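Local structure of putative peptidyl-arginine deiminase family protein (Campylobacter jejuni subsp. jejuni serotype O:2, 6B10) at residues Q19-L24 against N75-K80; S25-K30 against Q42-F47; T83-T86 against D90-A93. The protein probably hydrolyses agmatine to N-carbamoylputrescine and ammonia, a step on the route to putrescine and other polyamines. All coordinates share one frame; numbering follows the deposited sequence.

Interaction 1. Residues Q19-L24 against N75-K80; sequences QEYLML and NVEFFK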
loop_
_atom_site.group_PDB
_atom_site.type_symbol
_atom_site.label_atom_id
_atom_site.label_comp_id
_atom_site.label_asym_id
_atom_site.label_seq_id
_atom_site.Cartn_x
_atom_site.Cartn_y
_atom_site.Cartn_z
ATOM N N GLN A 19 -5.129 -12.172 -6.288
ATOM C CA GLN A 19 -5.982 -11.004 -6.387
ATOM C C GLN A 19 -6.851 -11.027 -7.639
ATOM O O GLN A 19 -6.549 -11.721 -8.610
ATOM C CB GLN A 19 -5.114 -9.737 -6.408
ATOM C CG GLN A 19 -4.289 -9.506 -5.148
ATOM C CD GLN A 19 -3.191 -8.471 -5.358
ATOM O OE1 GLN A 19 -3.407 -7.448 -6.017
ATOM N NE2 GLN A 19 -2.005 -8.735 -4.808
ATOM N N GLU A 20 -7.935 -10.254 -7.583
ATOM C CA GLU A 20 -8.837 -10.094 -8.717
ATOM C C GLU A 20 -8.563 -8.757 -9.410
ATOM O O GLU A 20 -8.501 -8.694 -10.635
ATOM C CB GLU A 20 -10.297 -10.180 -8.255
ATOM C CG GLU A 20 -11.301 -10.395 -9.380
ATOM C CD GLU A 20 -11.283 -11.810 -9.928
ATOM O OE1 GLU A 20 -11.512 -12.755 -9.149
ATOM O OE2 GLU A 20 -11.057 -11.974 -11.144
ATOM N N TYR A 21 -8.383 -7.695 -8.625
ATOM C CA TYR A 21 -8.110 -6.363 -9.166
ATOM C C TYR A 21 -6.996 -5.645 -8.420
ATOM O O TYR A 21 -6.823 -5.834 -7.215
ATOM C CB TYR A 21 -9.342 -5.473 -9.028
ATOM C CG TYR A 21 -10.503 -5.785 -9.950
ATOM C CD1 TYR A 21 -10.544 -5.283 -11.245
ATOM C CD2 TYR A 21 -11.584 -6.543 -9.506
ATOM C CE1 TYR A 21 -11.616 -5.539 -12.078
ATOM C CE2 TYR A 21 -12.660 -6.812 -10.336
ATOM C CZ TYR A 21 -12.672 -6.307 -11.616
ATOM O OH TYR A 21 -13.744 -6.570 -12.439
ATOM N N LEU A 22 -6.258 -4.805 -9.147
ATOM C CA LEU A 22 -5.587 -3.660 -8.545
ATOM C C LEU A 22 -6.411 -2.417 -8.892
ATOM O O LEU A 22 -6.766 -2.185 -10.052
ATOM C CB LEU A 22 -4.145 -3.505 -9.039
ATOM C CG LEU A 22 -3.271 -2.561 -8.194
ATOM C CD1 LEU A 22 -2.950 -3.165 -6.836
ATOM C CD2 LEU A 22 -1.974 -2.206 -8.902
ATOM N N MET A 23 -6.708 -1.621 -7.879
ATOM C CA MET A 23 -7.584 -0.482 -8.043
ATOM C C MET A 23 -6.812 0.815 -7.850
ATOM O O MET A 23 -6.015 0.938 -6.925
ATOM C CB MET A 23 -8.723 -0.581 -7.044
ATOM C CG MET A 23 -9.466 -1.907 -7.131
ATOM S SD MET A 23 -10.877 -2.022 -6.024
ATOM C CE MET A 23 -10.110 -1.744 -4.432
ATOM N N LEU A 24 -7.047 1.770 -8.745
ATOM C CA LEU A 24 -6.401 3.075 -8.695
ATOM C C LEU A 24 -7.408 4.197 -8.947
ATOM O O LEU A 24 -8.420 4.009 -9.627
ATOM C CB LEU A 24 -5.281 3.156 -9.738
ATOM C CG LEU A 24 -4.232 2.034 -9.717
ATOM C CD1 LEU A 24 -4.570 0.946 -10.722
ATOM C CD2 LEU A 24 -2.829 2.568 -9.990
ATOM N N ASN A 75 -7.231 -5.989 -20.204
ATOM C CA ASN A 75 -7.494 -6.205 -18.776
ATOM C C ASN A 75 -7.610 -4.939 -17.937
ATOM O O ASN A 75 -7.260 -4.944 -16.757
ATOM C CB ASN A 75 -6.428 -7.114 -18.169
ATOM C CG ASN A 75 -6.323 -8.427 -18.893
ATOM O OD1 ASN A 75 -5.354 -8.676 -19.602
ATOM N ND2 ASN A 75 -7.338 -9.267 -18.742
ATOM N N VAL A 76 -8.108 -3.860 -18.531
ATOM C CA VAL A 76 -8.341 -2.634 -17.786
ATOM C C VAL A 76 -9.830 -2.304 -17.820
ATOM O O VAL A 76 -10.427 -2.212 -18.890
ATOM C CB VAL A 76 -7.494 -1.468 -18.323
ATOM C CG1 VAL A 76 -7.763 -0.196 -17.536
ATOM C CG2 VAL A 76 -6.015 -1.819 -18.241
ATOM N N GLU A 77 -10.423 -2.154 -16.640
ATOM C CA GLU A 77 -11.821 -1.767 -16.521
ATOM C C GLU A 77 -11.896 -0.367 -15.957
ATOM O O GLU A 77 -10.916 0.147 -15.412
ATOM C CB GLU A 77 -12.587 -2.747 -15.633
ATOM C CG GLU A 77 -12.728 -4.120 -16.265
ATOM C CD GLU A 77 -13.308 -5.153 -15.329
ATOM O OE1 GLU A 77 -13.919 -4.774 -14.308
ATOM O OE2 GLU A 77 -13.159 -6.355 -15.629
ATOM N N PHE A 78 -13.064 0.246 -16.103
ATOM C CA PHE A 78 -13.273 1.630 -15.718
ATOM C C PHE A 78 -14.548 1.747 -14.900
ATOM O O PHE A 78 -15.475 0.964 -15.079
ATOM C CB PHE A 78 -13.362 2.512 -16.965
ATOM C CG PHE A 78 -12.313 2.205 -17.996
ATOM C CD1 PHE A 78 -11.013 2.667 -17.841
ATOM C CD2 PHE A 78 -12.619 1.437 -19.111
ATOM C CE1 PHE A 78 -10.040 2.380 -18.784
ATOM C CE2 PHE A 78 -11.650 1.148 -20.061
ATOM C CZ PHE A 78 -10.359 1.621 -19.896
ATOM N N PHE A 79 -14.579 2.719 -13.998
ATOM C CA PHE A 79 -15.736 2.950 -13.149
ATOM C C PHE A 79 -15.918 4.444 -12.904
ATOM O O PHE A 79 -15.093 5.076 -12.242
ATOM C CB PHE A 79 -15.579 2.222 -11.816
ATOM C CG PHE A 79 -16.699 2.486 -10.851
ATOM C CD1 PHE A 79 -17.953 1.924 -11.056
ATOM C CD2 PHE A 79 -16.509 3.304 -9.747
ATOM C CE1 PHE A 79 -18.994 2.170 -10.174
ATOM C CE2 PHE A 79 -17.546 3.551 -8.859
ATOM C CZ PHE A 79 -18.789 2.985 -9.073
ATOM N N LYS A 80 -17.002 4.999 -13.444
ATOM C CA LYS A 80 -17.303 6.419 -13.293
ATOM C C LYS A 80 -17.663 6.732 -11.845
ATOM O O LYS A 80 -18.548 6.097 -11.266
ATOM C CB LYS A 80 -18.450 6.832 -14.219
#
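With chi1 near -70° in both residues, Y21 and E77 each hold CG anti to their own carbonyl carbon and beside the backbone nitrogen. Beyond CG the glutamate runs out extended, which carries its carboxylate to the phenol end of Y21. The two side chains cross at about a right angle. A single hydrogen bond results, given by Y21 OH to E77 OE1 over 2.6 Å. The hydroxyl meets the acceptor on its syn side but 27° out of the carboxylate plane, and the carboxylate stands steeply to the ring, the planes 76° apart. At the ring edge the same oxygen also lies 3.3 Å from Y21 CE1; E77 OE2 makes no hydrogen bond to the phenol. E77 OE1 has a second partner in the salt bridge to K132 NZ, an added positive charge that would be expected to favour the ionised carboxylate. The ammonium group of K56 makes a cation-pi contact with the Y21 ring.

The example illustrates how strands that do not pair can still be joined by their side chains. The nearest CA atoms, those of Y21 and V76, are 9.4 Å apart, because strand 56-61 runs between 19-25 and 76-80, parallel to both, and Y21 packs on its L58. Early in strand 19-25, E20 and Y21 both face R328, a classic beta bulge. Y21 and F79 meet helix 120-133 on one face of this sheet, while L22, L24 and V76 meet helix 37-52 on the other.

Interaction 2. Residues S25-K30 against Q42-F47; sequences SLPHEK and QSYKEF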
loop_
_atom_site.group_PDB
_atom_site.type_symbol
_atom_site.label_atom_id
_atom_site.label_comp_id
_atom_site.label_asym_id
_atom_site.label_seq_id
_atom_site.Cartn_x
_atom_site.Cartn_y
_atom_site.Cartn_z
ATOM N N SER A 25 -7.114 5.367 -8.392
ATOM C CA SER A 25 -7.904 6.564 -8.629
ATOM C C SER A 25 -7.090 7.534 -9.478
ATOM O O SER A 25 -6.132 8.135 -8.998
ATOM C CB SER A 25 -8.284 7.207 -7.301
ATOM O OG SER A 25 -9.026 8.394 -7.511
ATOM N N LEU A 26 -7.478 7.682 -10.743
ATOM C CA LEU A 26 -6.747 8.528 -11.688
ATOM C C LEU A 26 -6.597 9.980 -11.230
ATOM O O LEU A 26 -7.510 10.541 -10.617
ATOM C CB LEU A 26 -7.415 8.508 -13.062
ATOM C CG LEU A 26 -7.329 7.201 -13.846
ATOM C CD1 LEU A 26 -8.093 7.338 -15.151
ATOM C CD2 LEU A 26 -5.887 6.795 -14.123
ATOM N N PRO A 27 -5.428 10.586 -11.508
ATOM C CA PRO A 27 -5.307 12.033 -11.361
ATOM C C PRO A 27 -6.080 12.727 -12.473
ATOM O O PRO A 27 -6.088 12.247 -13.602
ATOM C CB PRO A 27 -3.801 12.293 -11.512
ATOM C CG PRO A 27 -3.142 10.963 -11.397
ATOM C CD PRO A 27 -4.146 9.970 -11.886
ATOM N N HIS A 28 -6.740 13.828 -12.143
ATOM C CA HIS A 28 -7.471 14.613 -13.137
ATOM C C HIS A 28 -7.206 16.097 -12.944
ATOM O O HIS A 28 -6.728 16.521 -11.887
ATOM C CB HIS A 28 -8.979 14.319 -13.082
ATOM C CG HIS A 28 -9.557 14.326 -11.699
ATOM N ND1 HIS A 28 -9.672 15.472 -10.941
ATOM C CD2 HIS A 28 -10.073 13.326 -10.945
ATOM C CE1 HIS A 28 -10.221 15.177 -9.777
ATOM N NE2 HIS A 28 -10.475 13.881 -9.754
ATOM N N GLU A 29 -7.526 16.878 -13.975
ATOM C CA GLU A 29 -7.348 18.329 -13.953
ATOM C C GLU A 29 -8.365 18.990 -13.026
ATOM O O GLU A 29 -9.299 19.642 -13.483
ATOM C CB GLU A 29 -7.482 18.903 -15.367
ATOM N N LYS A 30 -8.165 18.810 -11.723
ATOM C CA LYS A 30 -9.061 19.343 -10.692
ATOM C C LYS A 30 -8.412 19.246 -9.311
ATOM O O LYS A 30 -8.465 20.192 -8.528
ATOM C CB LYS A 30 -10.400 18.602 -10.688
ATOM N N GLN A 42 1.298 9.889 -17.591
ATOM C CA GLN A 42 2.220 9.031 -18.324
ATOM C C GLN A 42 2.823 7.955 -17.407
ATOM O O GLN A 42 2.988 6.801 -17.817
ATOM C CB GLN A 42 3.329 9.861 -18.979
ATOM C CG GLN A 42 4.306 9.035 -19.795
ATOM C CD GLN A 42 3.596 8.080 -20.738
ATOM O OE1 GLN A 42 2.770 8.503 -21.552
ATOM N NE2 GLN A 42 3.900 6.787 -20.626
ATOM N N SER A 43 3.151 8.347 -16.178
ATOM C CA SER A 43 3.597 7.401 -15.155
ATOM C C SER A 43 2.529 6.336 -14.887
ATOM O O SER A 43 2.824 5.137 -14.893
ATOM C CB SER A 43 3.932 8.136 -13.859
ATOM O OG SER A 43 4.879 9.166 -14.088
ATOM N N TYR A 44 1.292 6.787 -14.663
ATOM C CA TYR A 44 0.145 5.885 -14.483
ATOM C C TYR A 44 -0.004 4.905 -15.627
ATOM O O TYR A 44 -0.174 3.711 -15.400
ATOM C CB TYR A 44 -1.158 6.671 -14.337
ATOM C CG TYR A 44 -1.556 6.916 -12.910
ATOM C CD1 TYR A 44 -0.973 7.932 -12.180
ATOM C CD2 TYR A 44 -2.508 6.119 -12.287
ATOM C CE1 TYR A 44 -1.326 8.163 -10.865
ATOM C CE2 TYR A 44 -2.869 6.339 -10.973
ATOM C CZ TYR A 44 -2.276 7.364 -10.267
ATOM O OH TYR A 44 -2.620 7.595 -8.959
ATOM N N LYS A 45 0.061 5.411 -16.855
ATOM C CA LYS A 45 -0.065 4.566 -18.038
ATOM C C LYS A 45 0.973 3.453 -18.029
ATOM O O LYS A 45 0.668 2.306 -18.356
ATOM C CB LYS A 45 0.071 5.405 -19.312
ATOM C CG LYS A 45 -0.160 4.624 -20.597
ATOM N N GLU A 46 2.200 3.797 -17.657
ATOM C CA GLU A 46 3.278 2.823 -17.581
ATOM C C GLU A 46 2.977 1.799 -16.490
ATOM O O GLU A 46 3.081 0.593 -16.714
ATOM C CB GLU A 46 4.610 3.521 -17.295
ATOM C CG GLU A 46 5.833 2.665 -17.590
ATOM C CD GLU A 46 5.859 2.158 -19.022
ATOM O OE1 GLU A 46 5.590 2.962 -19.944
ATOM O OE2 GLU A 46 6.137 0.956 -19.224
ATOM N N PHE A 47 2.586 2.301 -15.326
ATOM C CA PHE A 47 2.275 1.471 -14.160
ATOM C C PHE A 47 1.122 0.519 -14.478
ATOM O O PHE A 47 1.208 -0.686 -14.220
ATOM C CB PHE A 47 1.953 2.384 -12.962
ATOM C CG PHE A 47 1.727 1.666 -11.650
ATOM C CD1 PHE A 47 2.366 0.465 -11.340
ATOM C CD2 PHE A 47 0.899 2.234 -10.692
ATOM C CE1 PHE A 47 2.147 -0.164 -10.123
ATOM C CE2 PHE A 47 0.683 1.614 -9.470
ATOM C CZ PHE A 47 1.305 0.409 -9.188
#
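A hydrogen bond between H28 NE2 and the carbonyl oxygen of T83 ties down the loop that brings L26 and P27 against the ring of Y44. Proline supplies the main contact: its ring comes over one face of the tyrosine, with P27 CD 3.6 Å from the centroid of the Y44 ring in a CH-pi interaction only 17° off the normal. P27 CG reaches further toward the rim and lies 3.4 Å from Y44 CE1. The tyrosine chi1 of -95°, well off the usual staggered value, turns the ring into this position.

Chain topology explains the meeting. Strand 19-25, helix 37-52 and the parallel neighbouring strand 56-61 form a beta-alpha-beta crossover, within a family of the pentein fold, and residues 25-30 open the connection from first strand to helix. The loop therefore folds back on the helix it leads to, about two turns in.

L26 adds a lesser touch, its CD2 methyl lying 3.9 Å from Y44 CD2 at an oblique approach. At the phenol end, Y44 OH remains 3.6 Å from S25 O, too far to count as a hydrogen bond. L24 and F314 also pack on the Y44 ring, and W33 on P27.

Interaction 3. Residues T83-T86 against D90-A93; sequences TNDT and DFGA. With K (potassium ion), chain E.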
loop_
_atom_site.group_PDB
_atom_site.type_symbol
_atom_site.label_atom_id
_atom_site.label_comp_id
_atom_site.label_asym_id
_atom_site.label_seq_id
_atom_site.Cartn_x
_atom_site.Cartn_y
_atom_site.Cartn_z
ATOM N N THR A 83 -14.159 12.132 -7.478
ATOM C CA THR A 83 -13.100 12.036 -6.475
ATOM C C THR A 83 -12.121 13.199 -6.644
ATOM O O THR A 83 -12.267 14.020 -7.552
ATOM C CB THR A 83 -12.329 10.697 -6.594
ATOM O OG1 THR A 83 -11.347 10.601 -5.552
ATOM C CG2 THR A 83 -11.650 10.565 -7.963
ATOM N N ASN A 84 -11.132 13.267 -5.762
ATOM C CA ASN A 84 -9.983 14.158 -5.953
ATOM C C ASN A 84 -8.675 13.492 -5.517
ATOM O O ASN A 84 -7.727 13.416 -6.298
ATOM C CB ASN A 84 -10.189 15.512 -5.255
ATOM C CG ASN A 84 -10.682 15.379 -3.825
ATOM O OD1 ASN A 84 -11.104 14.305 -3.389
ATOM N ND2 ASN A 84 -10.632 16.480 -3.085
ATOM N N ASP A 85 -8.642 12.998 -4.280
ATOM C CA ASP A 85 -7.513 12.230 -3.763
ATOM C C ASP A 85 -7.267 10.993 -4.636
ATOM O O ASP A 85 -8.190 10.216 -4.892
ATOM C CB ASP A 85 -7.814 11.803 -2.322
ATOM C CG ASP A 85 -6.639 11.119 -1.640
ATOM O OD1 ASP A 85 -5.577 10.942 -2.268
ATOM O OD2 ASP A 85 -6.788 10.749 -0.457
ATOM N N THR A 86 -6.029 10.831 -5.100
ATOM C CA THR A 86 -5.639 9.663 -5.892
ATOM C C THR A 86 -5.035 8.539 -5.033
ATOM O O THR A 86 -4.854 7.416 -5.502
ATOM C CB THR A 86 -4.616 10.045 -6.977
ATOM O OG1 THR A 86 -3.454 10.615 -6.363
ATOM C CG2 THR A 86 -5.221 11.041 -7.951
ATOM N N ASP A 90 -4.932 5.013 1.067
ATOM C CA ASP A 90 -5.385 5.715 2.276
ATOM C C ASP A 90 -6.823 5.371 2.649
ATOM O O ASP A 90 -7.116 5.093 3.814
ATOM C CB ASP A 90 -5.296 7.240 2.109
ATOM C CG ASP A 90 -3.875 7.768 2.157
ATOM O OD1 ASP A 90 -3.037 7.203 2.894
ATOM O OD2 ASP A 90 -3.604 8.776 1.469
ATOM N N PHE A 91 -7.721 5.409 1.666
ATOM C CA PHE A 91 -9.155 5.296 1.949
ATOM C C PHE A 91 -9.855 4.048 1.399
ATOM O O PHE A 91 -10.960 3.736 1.835
ATOM C CB PHE A 91 -9.903 6.571 1.507
ATOM C CG PHE A 91 -9.883 6.814 0.028
ATOM C CD1 PHE A 91 -10.788 6.180 -0.804
ATOM C CD2 PHE A 91 -8.970 7.699 -0.531
ATOM C CE1 PHE A 91 -10.775 6.404 -2.169
ATOM C CE2 PHE A 91 -8.949 7.929 -1.894
ATOM C CZ PHE A 91 -9.854 7.280 -2.716
ATOM N N GLY A 92 -9.231 3.327 0.473
ATOM C CA GLY A 92 -9.855 2.143 -0.134
ATOM C C GLY A 92 -10.292 1.069 0.854
ATOM O O GLY A 92 -9.826 1.021 1.993
ATOM N N ALA A 93 -11.191 0.199 0.408
ATOM C CA ALA A 93 -11.697 -0.887 1.245
ATOM C C ALA A 93 -10.636 -1.971 1.438
ATOM O O ALA A 93 -9.906 -2.298 0.499
ATOM C CB ALA A 93 -12.943 -1.489 0.621
HETATM K K K E . -12.241 4.265 4.299
HETATM O O HOH W 1 -9.504 4.461 5.514
#
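F91 and D85 bury most of the surface here, and they meet where an acid oxygen comes to the edge of an aromatic ring. D85 OD2 lies near the ring plane, 3.8 Å from F91 CD2 and equally far from CE2, so the partly positive C-H rim faces the oxygen. The two side chains slide past one another in opposite directions, with carboxylate and ring planes 61° apart. F91 takes the sterically demanding rotamer in which CG sits between the backbone nitrogen and the carbonyl carbon (chi1 65°), and this swings the ring toward 83-86. The other oxygen, D85 OD1, accepts a hydrogen bond from W87 N.

D90 contributes less: its OD2 lies 4.2 Å from D85 OD2, and D121 brings a further carboxylate close to D85. The backbone of D90 and F91 serves a metal. F91 O binds the potassium ion at 2.8 Å, and a water that donates to D90 O (3.0 Å) also ligates it; D106 OD1 and F107 O are the other protein ligands. F91 O accepts, in addition, a hydrogen bond from N125 ND2.

D121 and N125 belong to helix 120-133, which packs against N84, F91 and A93, while D106 and F107 lie on strand 101-108.

In the fold
The three contacts lie at the corners of a nearly equilateral triangle, every pair of centres about 14 Å apart. Interactions 1 and 2 share strand 19-25, and the helix 37-52 of interaction 2 packs on it through L24 and F47; residues 25-30 and 42-47 both fall within the stretch of chain spanned by interaction 1. Interaction 3 follows in sequence, its segment 83-86 coming soon after strand 76-80. It touches interaction 2, where S25 OG lies 3.3 Å from D85 O, a weak hydrogen bond. The end of the first strand is thus tied to the loop after the last of three parallel strands, which leads into the potassium-binding residues 90-93.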